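Local coordinates for protein uncharacterized hth-type transcriptional regulator YYBR (Bacillus subtilis, PDB 4A5N) that probably binds DNA as a redox-responsive transcriptional regulator of the MarR/DUF24 (HxlR) family, seen here in its reduced form, at residues K39-F42 against N43-R46; S106-D109 against V110-Y114. The protein carries 1 engineered substitution. All coordinates share one frame; numbering follows the deposited sequence.

Interaction 1: residues K39-F42 against N43-R46. With BME (beta-mercaptoethanol), chain F.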
ATOM      1  N   LYS B  39     -21.774  -6.618  -2.639  1.00 29.28           N
ATOM      2  CA  LYS B  39     -22.004  -5.189  -2.902  1.00 30.69           C
ATOM      3  C   LYS B  39     -22.430  -4.464  -1.629  1.00 29.23           C
ATOM      4  O   LYS B  39     -23.009  -5.102  -0.740  1.00 30.53           O
ATOM      5  CB  LYS B  39     -23.046  -5.037  -4.043  1.00 34.46           C
ATOM      6  CG  LYS B  39     -24.527  -5.069  -3.648  1.00 38.23           C
ATOM      7  CD  LYS B  39     -25.074  -6.467  -3.416  1.00 41.89           C
ATOM      8  CE  LYS B  39     -26.565  -6.465  -3.039  1.00 44.74           C
ATOM      9  NZ  LYS B  39     -27.530  -6.261  -4.158  1.00 47.79           N
ATOM     10  N   LYS B  40     -22.114  -3.165  -1.539  1.00 27.60           N
ATOM     11  CA  LYS B  40     -22.410  -2.340  -0.377  1.00 27.85           C
ATOM     12  C   LYS B  40     -23.004  -0.998  -0.793  1.00 28.38           C
ATOM     13  O   LYS B  40     -22.642  -0.444  -1.830  1.00 29.07           O
ATOM     14  CB  LYS B  40     -21.132  -2.072   0.464  1.00 27.14           C
ATOM     15  CG  LYS B  40     -20.423  -3.303   1.006  1.00 27.07           C
ATOM     16  CD  LYS B  40     -21.300  -4.033   2.028  1.00 28.33           C
ATOM     17  CE  LYS B  40     -20.633  -5.232   2.694  1.00 28.32           C
ATOM     18  NZ  LYS B  40     -20.407  -6.366   1.735  1.00 26.53           N
ATOM     19  N   ARG B  41     -23.897  -0.461   0.027  1.00 29.68           N
ATOM     20  CA  ARG B  41     -24.416   0.877  -0.213  1.00 31.14           C
ATOM     21  C   ARG B  41     -23.519   1.862   0.519  1.00 30.68           C
ATOM     22  O   ARG B  41     -22.816   1.503   1.450  1.00 29.68           O
ATOM     23  CB  ARG B  41     -25.879   1.016   0.245  1.00 32.53           C
ATOM     24  CG  ARG B  41     -26.825  -0.057  -0.273  1.00 34.69           C
ATOM     25  CD  ARG B  41     -28.219   0.130   0.284  1.00 35.79           C
ATOM     26  NE  ARG B  41     -28.277  -0.069   1.741  1.00 35.88           N
ATOM     27  CZ  ARG B  41     -28.303  -1.260   2.315  1.00 34.68           C
ATOM     28  NH1 ARG B  41     -28.282  -2.357   1.575  1.00 35.86           N
ATOM     29  NH2 ARG B  41     -28.380  -1.367   3.628  1.00 36.90           N
ATOM     30  N   PHE B  42     -23.613   3.122   0.121  1.00 32.06           N
ATOM     31  CA  PHE B  42     -22.808   4.209   0.654  1.00 31.36           C
ATOM     32  C   PHE B  42     -22.919   4.295   2.174  1.00 30.37           C
ATOM     33  O   PHE B  42     -21.913   4.337   2.862  1.00 29.91           O
ATOM     34  CB  PHE B  42     -23.315   5.504   0.005  1.00 32.38           C
ATOM     35  CG  PHE B  42     -22.457   6.705   0.220  1.00 31.97           C
ATOM     36  CD1 PHE B  42     -21.385   6.962  -0.615  1.00 31.57           C
ATOM     37  CD2 PHE B  42     -22.799   7.657   1.199  1.00 33.61           C
ATOM     38  CE1 PHE B  42     -20.616   8.087  -0.464  1.00 33.30           C
ATOM     39  CE2 PHE B  42     -22.034   8.795   1.349  1.00 36.15           C
ATOM     40  CZ  PHE B  42     -20.933   9.010   0.526  1.00 35.41           C
ATOM     41  N   ASN B  43     -24.138   4.257   2.680  1.00 30.55           N
ATOM     42  CA  ASN B  43     -24.388   4.224   4.120  1.00 33.18           C
ATOM     43  C   ASN B  43     -23.791   3.022   4.882  1.00 31.43           C
ATOM     44  O   ASN B  43     -23.463   3.137   6.064  1.00 30.05           O
ATOM     45  CB  ASN B  43     -25.890   4.367   4.399  1.00 35.60           C
ATOM     46  CG  ASN B  43     -26.401   5.807   4.230  1.00 38.53           C
ATOM     47  OD1 ASN B  43     -27.611   6.052   4.274  1.00 42.01           O
ATOM     48  ND2 ASN B  43     -25.499   6.739   4.005  1.00 36.96           N
ATOM     49  N   GLU B  44     -23.618   1.880   4.211  1.00 29.50           N
ATOM     50  CA  GLU B  44     -22.976   0.745   4.858  1.00 29.44           C
ATOM     51  C   GLU B  44     -21.496   1.035   5.087  1.00 28.39           C
ATOM     52  O   GLU B  44     -20.948   0.633   6.107  1.00 29.60           O
ATOM     53  CB  GLU B  44     -23.140  -0.538   4.045  1.00 28.67           C
ATOM     54  CG  GLU B  44     -24.585  -0.962   3.900  1.00 29.93           C
ATOM     55  CD  GLU B  44     -24.777  -2.285   3.198  1.00 31.78           C
ATOM     56  OE1 GLU B  44     -24.720  -2.290   1.949  1.00 29.95           O
ATOM     57  OE2 GLU B  44     -25.017  -3.314   3.896  1.00 35.37           O
ATOM     58  N   PHE B  45     -20.875   1.712   4.122  1.00 27.97           N
ATOM     59  CA  PHE B  45     -19.479   2.118   4.216  1.00 27.92           C
ATOM     60  C   PHE B  45     -19.280   3.161   5.329  1.00 28.32           C
ATOM     61  O   PHE B  45     -18.255   3.095   6.007  1.00 29.29           O
ATOM     62  CB  PHE B  45     -18.970   2.740   2.932  1.00 27.23           C
ATOM     63  CG  PHE B  45     -18.759   1.773   1.797  1.00 25.77           C
ATOM     64  CD1 PHE B  45     -17.977   0.636   1.949  1.00 26.00           C
ATOM     65  CD2 PHE B  45     -19.264   2.063   0.552  1.00 25.91           C
ATOM     66  CE1 PHE B  45     -17.754  -0.204   0.856  1.00 23.95           C
ATOM     67  CE2 PHE B  45     -19.034   1.237  -0.539  1.00 25.02           C
ATOM     68  CZ  PHE B  45     -18.272   0.117  -0.377  1.00 24.83           C
ATOM     69  N   ARG B  46     -20.199   4.123   5.458  1.00 31.28           N
ATOM     70  CA  ARG B  46     -20.122   5.129   6.527  1.00 34.03           C
ATOM     71  C   ARG B  46     -20.154   4.483   7.909  1.00 36.16           C
ATOM     72  O   ARG B  46     -19.544   4.995   8.881  1.00 38.73           O
ATOM     73  CB  ARG B  46     -21.270   6.144   6.447  1.00 37.29           C
ATOM     74  CG  ARG B  46     -21.152   7.210   5.384  1.00 37.29           C
ATOM     75  CD  ARG B  46     -22.481   7.932   5.212  1.00 38.93           C
ATOM     76  NE  ARG B  46     -22.772   8.823   6.351  1.00 41.15           N
ATOM     77  CZ  ARG B  46     -23.937   9.434   6.570  1.00 43.13           C
ATOM     78  NH1 ARG B  46     -24.948   9.287   5.720  1.00 43.65           N
ATOM     79  NH2 ARG B  46     -24.085  10.225   7.642  1.00 44.64           N
TER
HETATM   80  C1  BME F1118     -29.270   3.538   4.189  1.00 54.74           C
HETATM   81  C2  BME F1118     -29.854   2.459   5.032  1.00 51.78           C
HETATM   82  O1  BME F1118     -28.783   2.901   2.990  1.00 54.30           O
HETATM   83  S2  BME F1118     -28.637   1.129   4.944  1.00 57.06           S
HETATM   84  O   HOH W   1     -25.488  -4.095   0.299  1.00 34.54           O
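Arg-41 O receives Glu-44 N at 2.9 Å and, more weakly, Phe-45 N, while Phe-42 O takes Arg-46 N at 3.1 Å, so the chain turns from a loop into the first turn of a helix with Arg-41 as its N-cap. Glu-44, three residues on from the N-cap, folds its side chain back over this helix start. Its CG lies anti to its own carbonyl carbon (chi1 -63°) and the chain then runs extended, carrying OE1 back to Arg-41 N at 2.8 Å in a bond that is nearly straight (165°) and uses the anti lone pair. This is one half of a capping box, and glutamate suits it by reaching an N-H that has no helical acceptor. Glu-44 OE1 also accepts from a water, 2.6 Å from its oxygen, and that water donates to Lys-39 O as well. The Arg-41 guanidinium lies stacked on the carboxylate, their planes 10° apart, with NH1 3.6 Å from OE1, a salt bridge of charges rather than of aimed N-H groups; at its edge, NE donates to O1 of beta-mercaptoethanol, a molecule probably from the crystallisation liquor. An alanine in place of Glu-44 would probably leave Arg-41 N without this acceptor, the guanidinium without this stacked carboxylate, and the water on Lys-39 O without its second partner. Lys-40 lays CB over one face of Phe-45, a CH-pi contact 4.0 Å from the centroid, while its amine turns off to Asp-37. Phe-45 packs against Leu-31 and Met-35 of helix 28-35 and Leu-57 of helix 54-66, Phe-42 also meets helix 54-66, and Lys-40 pairs its backbone with Tyr-84 of strand 81-86.

Interaction 2: residues S106-D109 against V110-Y114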
ATOM      1  N   SER B 106      -1.443 -10.538  12.215  1.00 32.13           N
ATOM      2  CA  SER B 106      -0.317 -11.265  12.769  1.00 32.00           C
ATOM      3  C   SER B 106       0.748 -10.382  13.431  1.00 30.84           C
ATOM      4  O   SER B 106       1.327 -10.801  14.434  1.00 32.52           O
ATOM      5  CB  SER B 106       0.324 -12.096  11.672  1.00 31.73           C
ATOM      6  OG  SER B 106      -0.504 -13.207  11.392  1.00 35.44           O
ATOM      7  N   ASN B 107       0.971  -9.168  12.917  1.00 27.69           N
ATOM      8  CA  ASN B 107       2.165  -8.424  13.262  1.00 28.15           C
ATOM      9  C   ASN B 107       1.934  -7.180  14.062  1.00 29.40           C
ATOM     10  O   ASN B 107       2.883  -6.475  14.357  1.00 30.87           O
ATOM     11  CB  ASN B 107       3.008  -8.177  12.006  1.00 27.73           C
ATOM     12  CG  ASN B 107       3.622  -9.470  11.505  1.00 28.21           C
ATOM     13  OD1 ASN B 107       4.417 -10.079  12.219  1.00 27.74           O
ATOM     14  ND2 ASN B 107       3.192  -9.948  10.322  1.00 27.97           N
ATOM     15  N   ARG B 108       0.682  -6.959  14.459  1.00 29.31           N
ATOM     16  CA  ARG B 108       0.301  -5.745  15.129  1.00 32.37           C
ATOM     17  C   ARG B 108       1.123  -5.601  16.414  1.00 32.20           C
ATOM     18  O   ARG B 108       1.701  -4.542  16.655  1.00 33.66           O
ATOM     19  CB  ARG B 108      -1.180  -5.764  15.433  1.00 35.90           C
ATOM     20  CG  ARG B 108      -1.700  -4.522  16.140  1.00 41.25           C
ATOM     21  CD  ARG B 108      -3.228  -4.495  16.145  1.00 45.54           C
ATOM     22  NE  ARG B 108      -3.814  -4.087  14.853  1.00 49.67           N
ATOM     23  CZ  ARG B 108      -4.137  -2.826  14.488  1.00 51.23           C
ATOM     24  NH1 ARG B 108      -3.898  -1.786  15.303  1.00 55.07           N
ATOM     25  NH2 ARG B 108      -4.680  -2.598  13.293  1.00 47.25           N
ATOM     26  N   ASP B 109       1.208  -6.682  17.186  1.00 33.11           N
ATOM     27  CA  ASP B 109       1.923  -6.669  18.474  1.00 34.57           C
ATOM     28  C   ASP B 109       3.427  -6.397  18.300  1.00 34.08           C
ATOM     29  O   ASP B 109       4.035  -5.656  19.080  1.00 36.13           O
ATOM     30  CB  ASP B 109       1.737  -7.996  19.205  1.00 35.71           C
ATOM     31  CG  ASP B 109       0.300  -8.209  19.709  1.00 40.09           C
ATOM     32  OD1 ASP B 109      -0.411  -7.219  19.987  1.00 42.14           O
ATOM     33  OD2 ASP B 109      -0.109  -9.386  19.833  1.00 40.13           O
ATOM     34  N   VAL B 110       4.036  -6.977  17.274  1.00 33.34           N
ATOM     35  CA  VAL B 110       5.481  -6.809  17.092  1.00 35.36           C
ATOM     36  C   VAL B 110       5.861  -5.476  16.452  1.00 35.21           C
ATOM     37  O   VAL B 110       6.892  -4.910  16.776  1.00 36.16           O
ATOM     38  CB  VAL B 110       6.132  -7.993  16.349  1.00 37.36           C
ATOM     39  CG1 VAL B 110       5.743  -8.000  14.896  1.00 34.35           C
ATOM     40  CG2 VAL B 110       7.658  -7.926  16.521  1.00 39.49           C
ATOM     41  N   LEU B 111       4.994  -4.950  15.601  1.00 33.70           N
ATOM     42  CA  LEU B 111       5.193  -3.593  15.095  1.00 36.80           C
ATOM     43  C   LEU B 111       5.114  -2.602  16.243  1.00 39.89           C
ATOM     44  O   LEU B 111       5.876  -1.621  16.287  1.00 43.20           O
ATOM     45  CB  LEU B 111       4.162  -3.261  14.040  1.00 37.71           C
ATOM     46  CG  LEU B 111       4.781  -3.184  12.662  1.00 39.91           C
ATOM     47  CD1 LEU B 111       3.656  -3.096  11.634  1.00 42.71           C
ATOM     48  CD2 LEU B 111       5.706  -1.977  12.563  1.00 42.26           C
ATOM     49  N   GLU B 112       4.219  -2.872  17.185  0.70 39.87           N
ATOM     50  CA  GLU B 112       4.086  -2.021  18.367  0.70 43.88           C
ATOM     51  C   GLU B 112       5.356  -2.056  19.238  0.70 44.07           C
ATOM     52  O   GLU B 112       5.725  -1.031  19.820  0.70 46.83           O
ATOM     53  CB  GLU B 112       2.824  -2.413  19.166  0.70 45.54           C
ATOM     54  CG  GLU B 112       1.560  -1.576  18.906  0.70 48.96           C
ATOM     55  CD  GLU B 112       1.220  -1.368  17.436  0.70 47.77           C
ATOM     56  OE1 GLU B 112       1.761  -0.413  16.820  0.70 50.13           O
ATOM     57  OE2 GLU B 112       0.363  -2.115  16.911  0.70 46.40           O
ATOM     58  N   SER B 113       6.029  -3.216  19.322  1.00 40.89           N
ATOM     59  CA  SER B 113       7.297  -3.338  20.083  1.00 42.20           C
ATOM     60  C   SER B 113       8.403  -2.483  19.468  1.00 43.67           C
ATOM     61  O   SER B 113       9.064  -1.707  20.156  1.00 48.22           O
ATOM     62  CB  SER B 113       7.821  -4.780  20.170  1.00 40.00           C
ATOM     63  OG  SER B 113       6.927  -5.693  20.778  1.00 40.71           O
ATOM     64  N   TYR B 114       8.606  -2.639  18.166  1.00 42.45           N
ATOM     65  CA  TYR B 114       9.583  -1.826  17.450  1.00 45.55           C
ATOM     66  C   TYR B 114       9.319  -0.327  17.620  1.00 49.01           C
ATOM     67  O   TYR B 114      10.244   0.444  17.880  1.00 50.17           O
ATOM     68  CB  TYR B 114       9.598  -2.198  15.967  1.00 44.72           C
ATOM     69  CG  TYR B 114      10.280  -3.513  15.718  1.00 43.78           C
ATOM     70  CD1 TYR B 114      11.602  -3.690  16.111  1.00 49.19           C
ATOM     71  CD2 TYR B 114       9.632  -4.559  15.080  1.00 42.12           C
ATOM     72  CE1 TYR B 114      12.252  -4.888  15.916  1.00 49.08           C
ATOM     73  CE2 TYR B 114      10.279  -5.774  14.870  1.00 41.49           C
ATOM     74  CZ  TYR B 114      11.587  -5.921  15.290  1.00 45.65           C
ATOM     75  OH  TYR B 114      12.297  -7.084  15.114  1.00 48.84           O
TER
HETATM   76  O   HOH W   2       2.949  -9.607  16.580  1.00 34.17           O
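Leu-111 N bonds Asn-107 O at 2.9 Å, and Glu-112 N to Arg-108 O and Ser-113 N to Asp-109 O continue the i to i+4 ladder of one helix. One step earlier the ladder is broken: Ser-106 O and Val-110 N stand 5.5 Å apart, and a water bridges them, donating to Ser-106 O and accepting from Val-110 N, each at 2.9 Å. The backbone of Asn-107 (phi -113°, psi 5°) departs from helical values just there, consistent with the local opening. The side chains of Asn-107 and Val-110 leave the helix in the same direction and lie next to each other. With chi1 at 71°, Val-110 places CG1 between its backbone N and carbonyl carbon, where it meets Asn-107 O at 3.3 Å and Asn-107 OD1 at 3.6 Å. The amide nitrogen of Asn-107 turns back to Trp-103 O, a bond within the helix that a short polar side chain can make. Ser-113 adds a weak bond from OG to Asp-109 O, a common way for a helical serine to satisfy its hydroxyl. Arg-108 reaches Phe-18 of the second subunit, with which it makes a cation-pi contact; arginine suits the place because its charged, flat end can meet an aromatic ring while the rest of the residue stays partly exposed. Leu-111 also packs on that Phe-18, and Asn-107 and Tyr-114 meet Phe-89 of the second subunit, so this last part of helix 94-115 lies against the partner chain.

Overall arrangement
From the N terminus, interaction 1 comes first, where the loop after helix 28-35 enters helix 42-48, and it is complete before the chain passes through helix 54-66 and the two-stranded antiparallel sheet. Interaction 2 follows near the end of helix 94-115. Each joins two segments that follow one another directly, so neither closes a long loop, and the two lie in series without nesting or crossing. The centres of interaction 1 and interaction 2 are about 31 Å apart, and the nearest atoms of interaction 1 and interaction 2 about 16 Å. Interaction 1 joins the start of helix 42-48 to helices 28-35 and 54-66 and to strand 81-86, consistent with the DNA-binding part of a winged-helix fold; interaction 2 belongs to the terminal helix that meets the second subunit.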